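Side-chain contacts in phospho-2-dehydro-3-deoxyheptonate aldolase (Francisella tularensis, PDB 3TQK), which probably catalyses the condensation of phosphoenolpyruvate with D-erythrose 4-phosphate to DAHP, the first step of chorismate biosynthesis: residues 38-43 with 177-182; 89-94 with 154-159. One frame throughout, in Å; residues are numbered along the deposited sequence.

Overall arrangement
Both contacts belong to one (βα)8 barrel, with centres about 13 Å apart, and they meet on neighbouring parallel strands: contact 1 ends on strand 179-183, contact 2 on strand 156-159. S179 and G181 pair with G157 and I159 through backbone hydrogen bonds, joining the two directly. Along the chain contact 2 is nested within contact 1, in the order 38-43, 89-94, 154-159, 177-182. Contact 1 sets helix 27-45 against the starts of the strands, where the barrel is closed off. Contact 2 lies inside, near the centre of the chain, where the loop after strand 84-89 sends the side chain of Y91 inward, about 7 Å from the bound manganese ion.

Contact 1 of 2, residues 38-43 with 177-182; sequences KEIANI and SASIGF
I40 and S179 meet through branches placed by their first torsions. In I40, CG1 stands anti to the backbone N (chi1 -168°), which leaves CG2 in the crowded position between N and the carbonyl carbon and points this methyl at the strand. In S179, OG lies anti to the carbonyl carbon (chi1 -69°), reaching out to the helix. The setting is the N-terminal end of a (βα)8 barrel: helix 27-45, which precedes the first barrel strand, lies against the entrance of strand 179-183. The methyl lies alongside the serine CB-OG bond, with CG2 of I40 3.6 Å from OG of S179 and 3.9 Å from its CB. The same hydroxyl extends to the next helical residue, with OG of S179 4.0 Å from CA of A41 and a little farther from its methyl. No hydrogen bond crosses here; a small serine tip rests on the aliphatic side of a helical turn, and only 87 Å² of surface is buried between the segments. I40 also packs on L85 and W156, while A41 and S179 both touch N225 in the loop before strand 226-230, so the helix spans the starts of several strands. S179 touches W156 as well, which ties this contact to the barrel interior. Where alanine meets serine, helix and strand come close: CA of A41 and CA of S179 are 6.4 Å apart.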
# COMPACT_ATOMS: atom_id res chain seq x y z
N LYS A 38 -9.10 25.14 -7.79
CA LYS A 38 -10.50 25.36 -8.14
C LYS A 38 -10.73 24.96 -9.60
O LYS A 38 -11.69 24.27 -9.93
CB LYS A 38 -10.92 26.82 -7.93
CG LYS A 38 -11.02 27.27 -6.47
CD LYS A 38 -11.52 28.72 -6.42
CE LYS A 38 -11.04 29.49 -5.18
NZ LYS A 38 -11.02 30.98 -5.45
N GLU A 39 -9.81 25.38 -10.46
CA GLU A 39 -9.88 25.04 -11.87
C GLU A 39 -9.87 23.54 -12.16
O GLU A 39 -10.68 23.08 -12.97
CB GLU A 39 -8.78 25.76 -12.64
CG GLU A 39 -8.98 27.30 -12.67
CD GLU A 39 -8.00 28.03 -13.59
OE1 GLU A 39 -7.15 27.36 -14.23
OE2 GLU A 39 -8.10 29.29 -13.69
N ILE A 40 -8.99 22.76 -11.53
CA ILE A 40 -8.96 21.31 -11.81
C ILE A 40 -10.18 20.61 -11.20
O ILE A 40 -10.70 19.66 -11.79
CB ILE A 40 -7.65 20.61 -11.35
CG1 ILE A 40 -7.55 19.19 -11.91
CG2 ILE A 40 -7.53 20.58 -9.82
CD1 ILE A 40 -7.63 19.08 -13.41
N ALA A 41 -10.64 21.07 -10.03
CA ALA A 41 -11.85 20.49 -9.42
C ALA A 41 -13.06 20.62 -10.37
O ALA A 41 -13.80 19.65 -10.56
CB ALA A 41 -12.15 21.15 -8.05
N ASN A 42 -13.23 21.78 -10.98
CA ASN A 42 -14.32 22.02 -11.92
C ASN A 42 -14.21 21.19 -13.19
O ASN A 42 -15.21 20.71 -13.71
CB ASN A 42 -14.40 23.50 -12.27
CG ASN A 42 -15.06 24.32 -11.18
OD1 ASN A 42 -16.12 23.95 -10.67
ND2 ASN A 42 -14.46 25.45 -10.84
N ILE A 43 -12.99 21.02 -13.69
CA ILE A 43 -12.78 20.13 -14.82
C ILE A 43 -13.12 18.68 -14.43
O ILE A 43 -13.83 18.01 -15.17
CB ILE A 43 -11.37 20.26 -15.38
CG1 ILE A 43 -11.18 21.65 -16.00
CG2 ILE A 43 -11.12 19.20 -16.42
CD1 ILE A 43 -9.72 22.05 -16.24
N SER A 177 -5.91 18.27 0.51
CA SER A 177 -6.69 19.34 -0.12
C SER A 177 -6.69 19.24 -1.65
O SER A 177 -7.69 19.52 -2.29
CB SER A 177 -6.16 20.71 0.30
OG SER A 177 -6.41 20.98 1.67
N ALA A 178 -5.56 18.86 -2.22
CA ALA A 178 -5.43 18.68 -3.67
C ALA A 178 -6.51 17.75 -4.21
O ALA A 178 -7.02 16.89 -3.50
CB ALA A 178 -4.05 18.12 -4.01
N SER A 179 -6.87 17.93 -5.48
CA SER A 179 -7.61 16.90 -6.19
C SER A 179 -6.70 15.68 -6.32
O SER A 179 -5.47 15.82 -6.38
CB SER A 179 -8.05 17.40 -7.56
OG SER A 179 -9.04 18.40 -7.44
N ILE A 180 -7.28 14.48 -6.36
CA ILE A 180 -6.51 13.25 -6.37
C ILE A 180 -7.04 12.27 -7.42
O ILE A 180 -8.21 11.97 -7.44
CB ILE A 180 -6.56 12.53 -5.01
CG1 ILE A 180 -6.05 13.42 -3.89
CG2 ILE A 180 -5.76 11.23 -5.06
CD1 ILE A 180 -4.57 13.78 -4.03
N GLY A 181 -6.15 11.77 -8.27
CA GLY A 181 -6.46 10.68 -9.16
C GLY A 181 -5.88 9.37 -8.64
O GLY A 181 -4.78 9.36 -8.06
N PHE A 182 -6.63 8.28 -8.83
CA PHE A 182 -6.22 6.94 -8.40
C PHE A 182 -6.03 6.06 -9.62
O PHE A 182 -6.97 5.84 -10.39
CB PHE A 182 -7.31 6.29 -7.54
CG PHE A 182 -7.54 6.96 -6.21
CD1 PHE A 182 -8.24 8.15 -6.13
CD2 PHE A 182 -7.09 6.38 -5.04
CE1 PHE A 182 -8.47 8.76 -4.89
CE2 PHE A 182 -7.34 6.99 -3.79
CZ PHE A 182 -8.02 8.17 -3.73

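Contact 2 of 2, residues 89-94 with 154-159; sequences RVYFEK and ITWGAI
The hydroxyl of Y91 meets the rim of the W156 indole within the (βα)8 barrel, the two ring planes inclined by roughly 30°. OH of Y91 arrives near the indole plane, 3.7 Å from CZ3 of W156, so the rings do not stack. W156 turns its six-membered ring to the phenol through a chi1 of 177°, which sets CG anti to the main-chain N, while NE1 on the far side is hydrogen-bonded to NE2 of H227. The Y91 ring, sent inward from the loop after strand 84-89, is faced on one side by the guanidinium of R89, whose CZ sits 3.7 Å above the ring plane and over its centre. A158 approaches from the other side of that plane, at the hydroxyl end. R89, Y91 and W156 all touch M297 of strand 293-299, as expected of side chains that fill the barrel interior. The site borders the metal centre: the side chain of Y91 is about 7 Å from those of the manganese ligands C58 and H266, and about 4 Å from a bound acetate, probably from the crystallisation liquor. The tightest touch across the segments is OH of Y91 on the methyl CB of A158, at 3.4 Å.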
# COMPACT_ATOMS: atom_id res chain seq x y z
N ARG A 89 4.14 17.95 -14.10
CA ARG A 89 4.41 16.71 -13.41
C ARG A 89 5.75 16.83 -12.69
O ARG A 89 6.80 17.01 -13.32
CB ARG A 89 4.43 15.60 -14.46
CG ARG A 89 4.59 14.20 -13.95
CD ARG A 89 4.94 13.26 -15.11
NE ARG A 89 5.51 12.05 -14.54
CZ ARG A 89 4.81 10.99 -14.15
NH1 ARG A 89 3.50 10.95 -14.32
NH2 ARG A 89 5.44 9.95 -13.61
N VAL A 90 5.71 16.75 -11.36
CA VAL A 90 6.91 16.86 -10.55
C VAL A 90 6.98 15.65 -9.62
O VAL A 90 6.60 15.74 -8.44
CB VAL A 90 6.94 18.19 -9.74
CG1 VAL A 90 8.34 18.48 -9.24
CG2 VAL A 90 6.42 19.35 -10.58
N TYR A 91 7.44 14.52 -10.16
CA TYR A 91 7.44 13.25 -9.42
C TYR A 91 8.78 12.95 -8.78
O TYR A 91 9.82 13.15 -9.39
CB TYR A 91 7.02 12.10 -10.33
CG TYR A 91 5.52 11.95 -10.45
CD1 TYR A 91 4.71 13.04 -10.73
CD2 TYR A 91 4.91 10.72 -10.26
CE1 TYR A 91 3.34 12.92 -10.83
CE2 TYR A 91 3.52 10.58 -10.37
CZ TYR A 91 2.75 11.69 -10.66
OH TYR A 91 1.37 11.58 -10.78
N PHE A 92 8.74 12.46 -7.55
CA PHE A 92 9.98 12.28 -6.78
C PHE A 92 10.27 10.82 -6.42
O PHE A 92 11.10 10.55 -5.56
CB PHE A 92 9.93 13.14 -5.52
CG PHE A 92 9.88 14.61 -5.78
CD1 PHE A 92 10.92 15.24 -6.44
CD2 PHE A 92 8.79 15.37 -5.38
CE1 PHE A 92 10.89 16.60 -6.69
CE2 PHE A 92 8.76 16.74 -5.62
CZ PHE A 92 9.81 17.35 -6.28
N GLU A 93 9.62 9.89 -7.11
CA GLU A 93 9.76 8.48 -6.80
C GLU A 93 9.51 7.62 -8.05
O GLU A 93 8.62 7.92 -8.85
CB GLU A 93 8.80 8.10 -5.66
CG GLU A 93 9.13 6.81 -4.90
CD GLU A 93 8.20 5.63 -5.24
OE1 GLU A 93 7.59 5.62 -6.34
OE2 GLU A 93 8.08 4.70 -4.41
N LYS A 94 10.31 6.58 -8.21
CA LYS A 94 10.15 5.63 -9.31
C LYS A 94 9.82 4.25 -8.74
O LYS A 94 10.59 3.70 -7.94
CB LYS A 94 11.43 5.57 -10.13
CG LYS A 94 11.43 4.53 -11.26
CD LYS A 94 10.32 4.76 -12.28
CE LYS A 94 10.38 3.72 -13.38
NZ LYS A 94 9.93 2.40 -12.89
N ILE A 154 0.89 21.56 -3.94
CA ILE A 154 0.37 20.60 -4.93
C ILE A 154 -1.09 20.92 -5.26
O ILE A 154 -1.94 21.05 -4.36
CB ILE A 154 0.48 19.17 -4.40
CG1 ILE A 154 1.95 18.80 -4.22
CG2 ILE A 154 -0.24 18.16 -5.31
CD1 ILE A 154 2.79 18.97 -5.46
N THR A 155 -1.34 21.06 -6.56
CA THR A 155 -2.67 21.31 -7.12
C THR A 155 -3.45 20.01 -7.33
O THR A 155 -4.64 19.94 -7.06
CB THR A 155 -2.54 22.00 -8.47
OG1 THR A 155 -2.08 23.34 -8.27
CG2 THR A 155 -3.91 22.00 -9.22
N TRP A 156 -2.75 19.00 -7.82
CA TRP A 156 -3.34 17.72 -8.17
C TRP A 156 -2.34 16.63 -7.81
O TRP A 156 -1.17 16.76 -8.11
CB TRP A 156 -3.60 17.66 -9.66
CG TRP A 156 -4.13 16.36 -10.15
CD1 TRP A 156 -5.44 16.03 -10.30
CD2 TRP A 156 -3.38 15.23 -10.57
NE1 TRP A 156 -5.55 14.76 -10.78
CE2 TRP A 156 -4.30 14.25 -10.97
CE3 TRP A 156 -2.01 14.94 -10.65
CZ2 TRP A 156 -3.90 13.00 -11.43
CZ3 TRP A 156 -1.62 13.71 -11.12
CH2 TRP A 156 -2.56 12.75 -11.49
N GLY A 157 -2.82 15.57 -7.18
CA GLY A 157 -1.93 14.47 -6.79
C GLY A 157 -2.44 13.13 -7.25
O GLY A 157 -3.59 13.02 -7.64
N ALA A 158 -1.59 12.12 -7.16
CA ALA A 158 -1.96 10.77 -7.59
C ALA A 158 -1.65 9.74 -6.53
O ALA A 158 -0.67 9.86 -5.79
CB ALA A 158 -1.23 10.41 -8.87
N ILE A 159 -2.50 8.70 -6.48
CA ILE A 159 -2.19 7.46 -5.80
C ILE A 159 -1.83 6.47 -6.89
O ILE A 159 -2.60 6.28 -7.84
CB ILE A 159 -3.38 6.94 -4.98
CG1 ILE A 159 -3.82 8.00 -3.95
CG2 ILE A 159 -3.04 5.63 -4.27
CD1 ILE A 159 -2.70 8.43 -3.00